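PDB 1Q5D: P450 epoxidase from Sorangium cellulosum, which belongs to the cytochrome P450 family of haem proteins and holds its iron-containing haem within a mainly helical fold. Local coordinates for residues S113-S116 against R117-D120; C168-K171 against F172-F175; T197-A200 against S201-G205; E222-V225 against L226-L229. One frame throughout, in Å; residues are numbered along the deposited sequence.

Contact 1 of 4, residues S113-S116 against R117-D120; sequences SFTS and RAID
Between Thr-115 and Ile-119 the chain closes into one short helical turn, with Ile-119 N donating to Thr-115 O at 3.0 Å. A second bond comes from a side chain: Thr-115 OG1 accepts from Ala-118 N at 3.1 Å, with an N-H...O angle of 162°. The hydroxyl reaches that N-H because chi1 of 63° sets it between the backbone N and the carbonyl carbon of its own residue. Thr-115 is thus the N-cap of helix 116-119, a short helix following the loop after helix 100-110 in this cytochrome P450. The Ala-118 methyl points back at residues 113-116, its CB 3.4 Å from Thr-115 OG1 and 3.5 Å from Ser-113 O. On the outer side the Arg-117 chain bends at chi3, and its NH2 donates to a water at 3.0 Å; the same water makes a weak bond with Thr-115 OG1. Ile-119 brings both branches back to the preceding loop: CG1 lies 3.4 Å from Thr-115 O, and CG2 is 4.0 Å from Phe-114 CA. Ile-119 also touches Ser-369 and Leu-373 of helix 368-385, and Ser-116 OG is hydrogen-bonded to Ser-369 OG. The Phe-114 side chain touches the haem.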
# COMPACT_ATOMS: atom_id res chain seq x y z
N SER A 113 6.15 6.62 16.43
CA SER A 113 5.79 7.78 15.62
C SER A 113 4.55 7.58 14.76
O SER A 113 4.01 8.54 14.20
CB SER A 113 6.96 8.17 14.72
OG SER A 113 8.02 8.68 15.48
N PHE A 114 4.11 6.33 14.62
CA PHE A 114 2.97 6.03 13.76
C PHE A 114 1.69 5.56 14.48
O PHE A 114 0.75 5.15 13.82
CB PHE A 114 3.36 4.97 12.72
CG PHE A 114 4.12 5.52 11.54
CD1 PHE A 114 5.51 5.45 11.51
CD2 PHE A 114 3.45 6.10 10.47
CE1 PHE A 114 6.22 5.94 10.42
CE2 PHE A 114 4.15 6.59 9.38
CZ PHE A 114 5.53 6.51 9.35
N THR A 115 1.63 5.62 15.81
CA THR A 115 0.38 5.26 16.51
C THR A 115 -0.73 6.23 16.14
O THR A 115 -0.45 7.34 15.69
CB THR A 115 0.56 5.33 18.02
OG1 THR A 115 0.87 6.69 18.36
CG2 THR A 115 1.79 4.55 18.46
N SER A 116 -1.98 5.83 16.34
CA SER A 116 -3.15 6.70 16.13
C SER A 116 -3.03 8.03 16.87
O SER A 116 -3.43 9.08 16.35
CB SER A 116 -4.44 5.99 16.58
OG SER A 116 -4.84 5.03 15.61
N ARG A 117 -2.50 7.97 18.08
CA ARG A 117 -2.30 9.16 18.90
C ARG A 117 -1.27 10.10 18.28
O ARG A 117 -1.50 11.30 18.17
CB ARG A 117 -1.84 8.76 20.31
CG ARG A 117 -1.93 9.90 21.33
CD ARG A 117 -0.95 9.78 22.50
NE ARG A 117 0.38 9.32 22.10
CZ ARG A 117 1.37 10.09 21.63
NH1 ARG A 117 1.19 11.40 21.45
NH2 ARG A 117 2.54 9.55 21.31
N ALA A 118 -0.13 9.55 17.87
CA ALA A 118 0.93 10.36 17.27
C ALA A 118 0.50 11.01 15.96
O ALA A 118 0.83 12.17 15.72
CB ALA A 118 2.18 9.51 17.06
N ILE A 119 -0.23 10.28 15.12
CA ILE A 119 -0.62 10.84 13.81
C ILE A 119 -1.89 11.70 13.84
O ILE A 119 -2.25 12.33 12.84
CB ILE A 119 -0.70 9.75 12.69
CG1 ILE A 119 -1.83 8.76 12.96
CG2 ILE A 119 0.64 9.04 12.55
CD1 ILE A 119 -3.10 9.10 12.23
N ASP A 120 -2.53 11.77 15.00
CA ASP A 120 -3.70 12.63 15.15
C ASP A 120 -3.41 14.09 14.84
O ASP A 120 -4.29 14.80 14.37
CB ASP A 120 -4.29 12.49 16.56
CG ASP A 120 -5.64 13.14 16.68
OD1 ASP A 120 -6.60 12.64 16.05
OD2 ASP A 120 -5.84 14.18 17.36
O HOH W 1 3.46 6.85 20.41

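Contact 2 of 4, residues C168-K171 against F172-F175; sequences CDEK and FRRF
Glu-170 and Arg-173 form a salt bridge one turn apart on helix 169-182, their side chains alongside each other and pointing the same way. A single nitrogen, Arg-173 NH2, serves both carboxylate oxygens: Glu-170 OE1 is modelled at 2.5 Å, so short that the value is doubtful, and Glu-170 OE2 accepts a weak bond at 3.0 Å. The two planar groups are turned 65° apart, so this is not a flat, two-pronged pairing. Arg-173 comes back to the acid through a bend at chi3 (67°). The helix itself is held by i to i+4 bonds, the shortest from Arg-173 N to Asp-169 O at 2.8 Å. Arg-174 lays its CG 3.2 Å from Glu-170 O, while Lys-171 CG lies at the edge of the Arg-174 guanidinium, 3.9 Å from Arg-174 NH1. On the buried side Cys-168 CB touches the Phe-172 ring at CD1, 3.9 Å away. Asp-169 bonds to Arg-156 and Ser-159 of helix 154-161, Phe-172 packs on Met-155 of that helix and on Leu-208 of helix 195-218, and Arg-174 pairs with Glu-204, so the first turns of helix 169-182 touch both helix 154-161 and helix 195-218.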
# COMPACT_ATOMS: atom_id res chain seq x y z
N CYS A 168 7.08 20.61 -2.49
CA CYS A 168 7.80 19.39 -2.85
C CYS A 168 6.91 18.16 -3.05
O CYS A 168 7.40 17.08 -3.37
CB CYS A 168 8.82 19.04 -1.78
SG CYS A 168 10.01 20.35 -1.41
N ASP A 169 5.62 18.34 -2.86
CA ASP A 169 4.70 17.22 -2.85
C ASP A 169 4.71 16.43 -4.16
O ASP A 169 4.84 15.21 -4.15
CB ASP A 169 3.29 17.69 -2.54
CG ASP A 169 3.06 17.84 -1.04
OD1 ASP A 169 1.92 18.13 -0.66
OD2 ASP A 169 3.95 17.71 -0.18
N GLU A 170 4.58 17.14 -5.27
CA GLU A 170 4.49 16.51 -6.58
C GLU A 170 5.73 15.71 -6.92
O GLU A 170 5.64 14.61 -7.46
CB GLU A 170 4.20 17.55 -7.67
CG GLU A 170 2.72 17.80 -7.89
CD GLU A 170 1.95 16.53 -8.20
OE1 GLU A 170 2.45 15.72 -9.02
OE2 GLU A 170 0.86 16.33 -7.61
N LYS A 171 6.90 16.25 -6.58
CA LYS A 171 8.15 15.56 -6.84
C LYS A 171 8.31 14.32 -5.96
O LYS A 171 8.81 13.28 -6.42
CB LYS A 171 9.34 16.50 -6.65
CG LYS A 171 9.51 17.49 -7.80
CD LYS A 171 10.92 18.08 -7.84
CE LYS A 171 11.02 19.33 -6.97
NZ LYS A 171 12.21 20.17 -7.37
N PHE A 172 7.89 14.42 -4.70
CA PHE A 172 7.97 13.26 -3.82
C PHE A 172 6.95 12.17 -4.17
O PHE A 172 7.25 10.98 -4.02
CB PHE A 172 7.85 13.67 -2.35
CG PHE A 172 9.16 14.06 -1.75
CD1 PHE A 172 9.28 15.22 -1.01
CD2 PHE A 172 10.28 13.26 -1.91
CE1 PHE A 172 10.50 15.58 -0.46
CE2 PHE A 172 11.49 13.61 -1.35
CZ PHE A 172 11.60 14.77 -0.63
N ARG A 173 5.76 12.57 -4.59
CA ARG A 173 4.76 11.59 -5.02
C ARG A 173 5.27 10.82 -6.23
O ARG A 173 5.04 9.62 -6.35
CB ARG A 173 3.43 12.26 -5.38
CG ARG A 173 2.43 11.27 -5.94
CD ARG A 173 1.01 11.75 -6.04
NE ARG A 173 0.85 12.83 -7.02
CZ ARG A 173 1.12 12.73 -8.31
NH1 ARG A 173 1.60 11.60 -8.82
NH2 ARG A 173 0.90 13.77 -9.11
N ARG A 174 5.95 11.52 -7.13
CA ARG A 174 6.49 10.90 -8.33
C ARG A 174 7.59 9.93 -7.94
O ARG A 174 7.66 8.82 -8.47
CB ARG A 174 7.00 11.95 -9.33
CG ARG A 174 5.89 12.71 -10.05
CD ARG A 174 6.37 13.73 -11.10
NE ARG A 174 7.63 13.34 -11.72
CZ ARG A 174 8.78 14.01 -11.59
NH1 ARG A 174 8.83 15.12 -10.86
NH2 ARG A 174 9.88 13.57 -12.19
N PHE A 175 8.43 10.35 -6.99
CA PHE A 175 9.45 9.48 -6.44
C PHE A 175 8.81 8.23 -5.80
O PHE A 175 9.24 7.10 -6.04
CB PHE A 175 10.25 10.23 -5.38
CG PHE A 175 11.06 9.34 -4.51
CD1 PHE A 175 12.22 8.74 -4.99
CD2 PHE A 175 10.67 9.07 -3.20
CE1 PHE A 175 12.97 7.90 -4.21
CE2 PHE A 175 11.41 8.22 -2.40
CZ PHE A 175 12.57 7.65 -2.89

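Contact 3 of 4, residues T197-A200 against S201-G205; sequences TLVA and SVTEG
Thr-203 turns its hydroxyl back onto Val-199 with a chi1 of -60°, which sets OG1 beside the residue's own backbone N and CG2 on the far side of that N. From there Thr-203 OG1 donates to Val-199 O at 2.8 Å. Thr-203 N donates to the same oxygen, also at 2.8 Å, and the two donors arrive from opposite faces of the carbonyl plane. The carbonyl is therefore gripped twice by one residue, which takes care of the hydroxyl proton and fixes the rotation of the threonine. Val-199 CG1 lies 3.9 Å from Thr-203 OG1, the two branched side chains crossing at a slant.

Ser-201 has almost the same first torsion, -59°, but reaches Thr-197, four residues back, through a water as well as through the main chain. The water donates to Thr-197 O at 3.0 Å and is hydrogen-bonded to Ser-201 OG. Ser-201 N meets that carbonyl directly, in a bond that is practically straight at 179°. Val-202 presses a methyl on the backbone instead: its CG2 is 3.2 Å from Leu-198 O, a tight approach beside the regular bond from Val-202 N.

Ser-201 and Val-202 face helix 169-182, touching Ala-178 and Thr-179, whereas Thr-203 is on the exposed side. A threonine hydroxyl bonded to the carbonyl four residues back is a common feature of alpha-helices, here helix 195-218, which probably corresponds to the G helix of the cytochrome P450 fold, with helix 169-182 as its F partner.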
# COMPACT_ATOMS: atom_id res chain seq x y z
N THR A 197 12.54 6.58 -17.26
CA THR A 197 11.64 7.49 -16.57
C THR A 197 11.61 7.14 -15.08
O THR A 197 11.71 8.02 -14.23
CB THR A 197 10.23 7.40 -17.16
OG1 THR A 197 10.30 7.65 -18.57
CG2 THR A 197 9.36 8.54 -16.65
N LEU A 198 11.47 5.85 -14.79
CA LEU A 198 11.47 5.33 -13.43
C LEU A 198 12.74 5.74 -12.71
O LEU A 198 12.70 6.25 -11.58
CB LEU A 198 11.39 3.80 -13.44
CG LEU A 198 10.04 3.12 -13.71
CD1 LEU A 198 10.19 1.63 -13.43
CD2 LEU A 198 8.95 3.73 -12.85
N VAL A 199 13.89 5.51 -13.35
CA VAL A 199 15.17 5.80 -12.73
C VAL A 199 15.37 7.31 -12.51
O VAL A 199 15.96 7.72 -11.51
CB VAL A 199 16.34 5.17 -13.54
CG1 VAL A 199 17.69 5.68 -13.06
CG2 VAL A 199 16.28 3.65 -13.46
N ALA A 200 14.87 8.12 -13.44
CA ALA A 200 14.98 9.57 -13.29
C ALA A 200 14.23 10.02 -12.03
O ALA A 200 14.79 10.72 -11.20
CB ALA A 200 14.42 10.28 -14.51
N SER A 201 12.96 9.64 -11.92
CA SER A 201 12.14 9.97 -10.75
C SER A 201 12.76 9.47 -9.44
O SER A 201 12.72 10.17 -8.42
CB SER A 201 10.74 9.38 -10.90
OG SER A 201 10.11 9.88 -12.06
N VAL A 202 13.36 8.28 -9.48
CA VAL A 202 14.02 7.74 -8.30
C VAL A 202 15.26 8.53 -7.91
O VAL A 202 15.44 8.88 -6.73
CB VAL A 202 14.42 6.26 -8.49
CG1 VAL A 202 15.36 5.81 -7.36
CG2 VAL A 202 13.15 5.38 -8.58
N THR A 203 16.09 8.85 -8.90
CA THR A 203 17.27 9.69 -8.67
C THR A 203 16.92 11.06 -8.12
O THR A 203 17.52 11.51 -7.15
CB THR A 203 18.03 9.87 -10.01
OG1 THR A 203 18.43 8.58 -10.49
CG2 THR A 203 19.33 10.60 -9.78
N GLU A 204 15.98 11.73 -8.78
CA GLU A 204 15.54 13.05 -8.37
C GLU A 204 15.03 13.01 -6.93
O GLU A 204 15.39 13.87 -6.10
CB GLU A 204 14.43 13.54 -9.30
CG GLU A 204 13.78 14.84 -8.84
CD GLU A 204 12.80 15.39 -9.85
OE1 GLU A 204 11.70 14.80 -10.01
OE2 GLU A 204 13.12 16.42 -10.48
N GLY A 205 14.21 12.00 -6.62
CA GLY A 205 13.64 11.86 -5.29
C GLY A 205 14.67 11.63 -4.19
O GLY A 205 14.57 12.21 -3.10
O HOH W 2 10.99 10.87 -14.79

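Contact 4 of 4, residues E222-V225 against L226-L229; sequences ENDV and LTML
Asp-224 reaches over to Thr-227 as the N-cap of helix 225-234, its side chain crossing that of the threonine at about a right angle. With CG anti to the backbone N (chi1 180°), the chain is directed at the first turn: Asp-224 CB lies 3.8 Å from Thr-227 CB, and Asp-224 CG is 3.6 Å from Thr-227 OG1. At the tip, OD2 accepts twice from Thr-227. Thr-227 N donates to Asp-224 OD2 at 2.9 Å from above the carboxylate plane, 36° out of it; Thr-227 OG1 donates to Asp-224 OD2 at 2.9 Å on the anti side, and the two come from opposite faces. The same OD2 forms a salt bridge with Arg-216, and OD1 one with Lys-163. Two cations and the N-H groups of the helix start would probably keep the carboxylate ionised although the residue is buried. Thr-227 OG1 is in turn hydrogen-bonded to Leu-221 N, so the hydroxyl links the cap to the loop before it. A water accepts from Leu-226 N at 3.2 Å beside the carboxylate.

Past the cap, Leu-226 and Leu-229 pack on helix 241-255, and Leu-226 also on helix 195-218. Val-225 and Leu-229 run alongside each other in the same direction, with Val-225 CG1 4.0 Å from Leu-229 CD1. The Met-228 chain bends at both chi2 and chi3, which brings its CE back to 3.8 Å from Val-225 O.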
# COMPACT_ATOMS: atom_id res chain seq x y z
N GLU A 222 11.48 19.95 17.56
CA GLU A 222 10.90 19.22 18.68
C GLU A 222 9.71 18.39 18.20
O GLU A 222 9.02 18.79 17.26
CB GLU A 222 10.44 20.19 19.78
CG GLU A 222 11.49 20.52 20.82
CD GLU A 222 10.98 21.48 21.88
OE1 GLU A 222 10.40 21.01 22.88
OE2 GLU A 222 11.15 22.71 21.71
N ASN A 223 9.47 17.25 18.86
CA ASN A 223 8.36 16.35 18.52
C ASN A 223 8.31 16.12 17.02
O ASN A 223 7.30 16.39 16.38
CB ASN A 223 7.01 16.90 19.00
CG ASN A 223 7.05 17.37 20.45
OD1 ASN A 223 7.45 16.64 21.35
ND2 ASN A 223 6.64 18.62 20.67
N ASP A 224 9.42 15.64 16.47
CA ASP A 224 9.56 15.56 15.02
C ASP A 224 10.16 14.22 14.65
O ASP A 224 11.17 13.81 15.21
CB ASP A 224 10.45 16.71 14.54
CG ASP A 224 10.66 16.70 13.04
OD1 ASP A 224 9.67 16.88 12.31
OD2 ASP A 224 11.76 16.51 12.51
N VAL A 225 9.52 13.52 13.71
CA VAL A 225 9.92 12.15 13.40
C VAL A 225 11.32 12.11 12.82
O VAL A 225 12.18 11.34 13.28
CB VAL A 225 8.96 11.49 12.37
CG1 VAL A 225 9.50 10.13 11.93
CG2 VAL A 225 7.58 11.34 12.95
N LEU A 226 11.55 12.93 11.80
CA LEU A 226 12.87 12.99 11.16
C LEU A 226 13.97 13.38 12.14
O LEU A 226 15.03 12.74 12.20
CB LEU A 226 12.86 13.93 9.96
CG LEU A 226 12.24 13.40 8.67
CD1 LEU A 226 12.52 14.38 7.53
CD2 LEU A 226 12.77 11.99 8.31
N THR A 227 13.74 14.43 12.92
CA THR A 227 14.73 14.81 13.94
C THR A 227 15.04 13.63 14.84
O THR A 227 16.19 13.34 15.16
CB THR A 227 14.21 15.99 14.78
OG1 THR A 227 14.15 17.16 13.98
CG2 THR A 227 15.21 16.36 15.89
N MET A 228 13.98 12.93 15.26
CA MET A 228 14.15 11.76 16.13
C MET A 228 15.03 10.71 15.46
O MET A 228 15.96 10.18 16.08
CB MET A 228 12.78 11.17 16.50
CG MET A 228 12.86 9.97 17.44
SD MET A 228 13.13 8.42 16.54
CE MET A 228 11.56 8.35 15.60
N LEU A 229 14.75 10.42 14.19
CA LEU A 229 15.54 9.44 13.45
C LEU A 229 16.99 9.92 13.33
O LEU A 229 17.94 9.16 13.55
CB LEU A 229 14.93 9.18 12.06
CG LEU A 229 13.57 8.48 12.07
CD1 LEU A 229 12.91 8.49 10.67
CD2 LEU A 229 13.69 7.05 12.61
O HOH W 3 9.58 15.10 10.64

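How the contacts relate
The four contacts fall into two touching pairs. Contacts 1 and 4 both begin a helix, each with a side-chain cap, but contact 1 uses a partly exposed hydroxyl and contact 4 a buried carboxylate with ionic partners. They meet where Ser-113 CB lies 3.7 Å from Val-225 CG2. Contacts 2 and 3, on the consecutive helices 169-182 and 195-218, have centres about 11 Å apart; Phe-175 CD1 packs 3.4 Å from Gly-205 CA. Both are partly buried, contact 2 with charged pairs toward the surface and contact 3 with one hydroxyl bonded to a backbone carbonyl and another joined to one through a water. Contact 4 is the buried one.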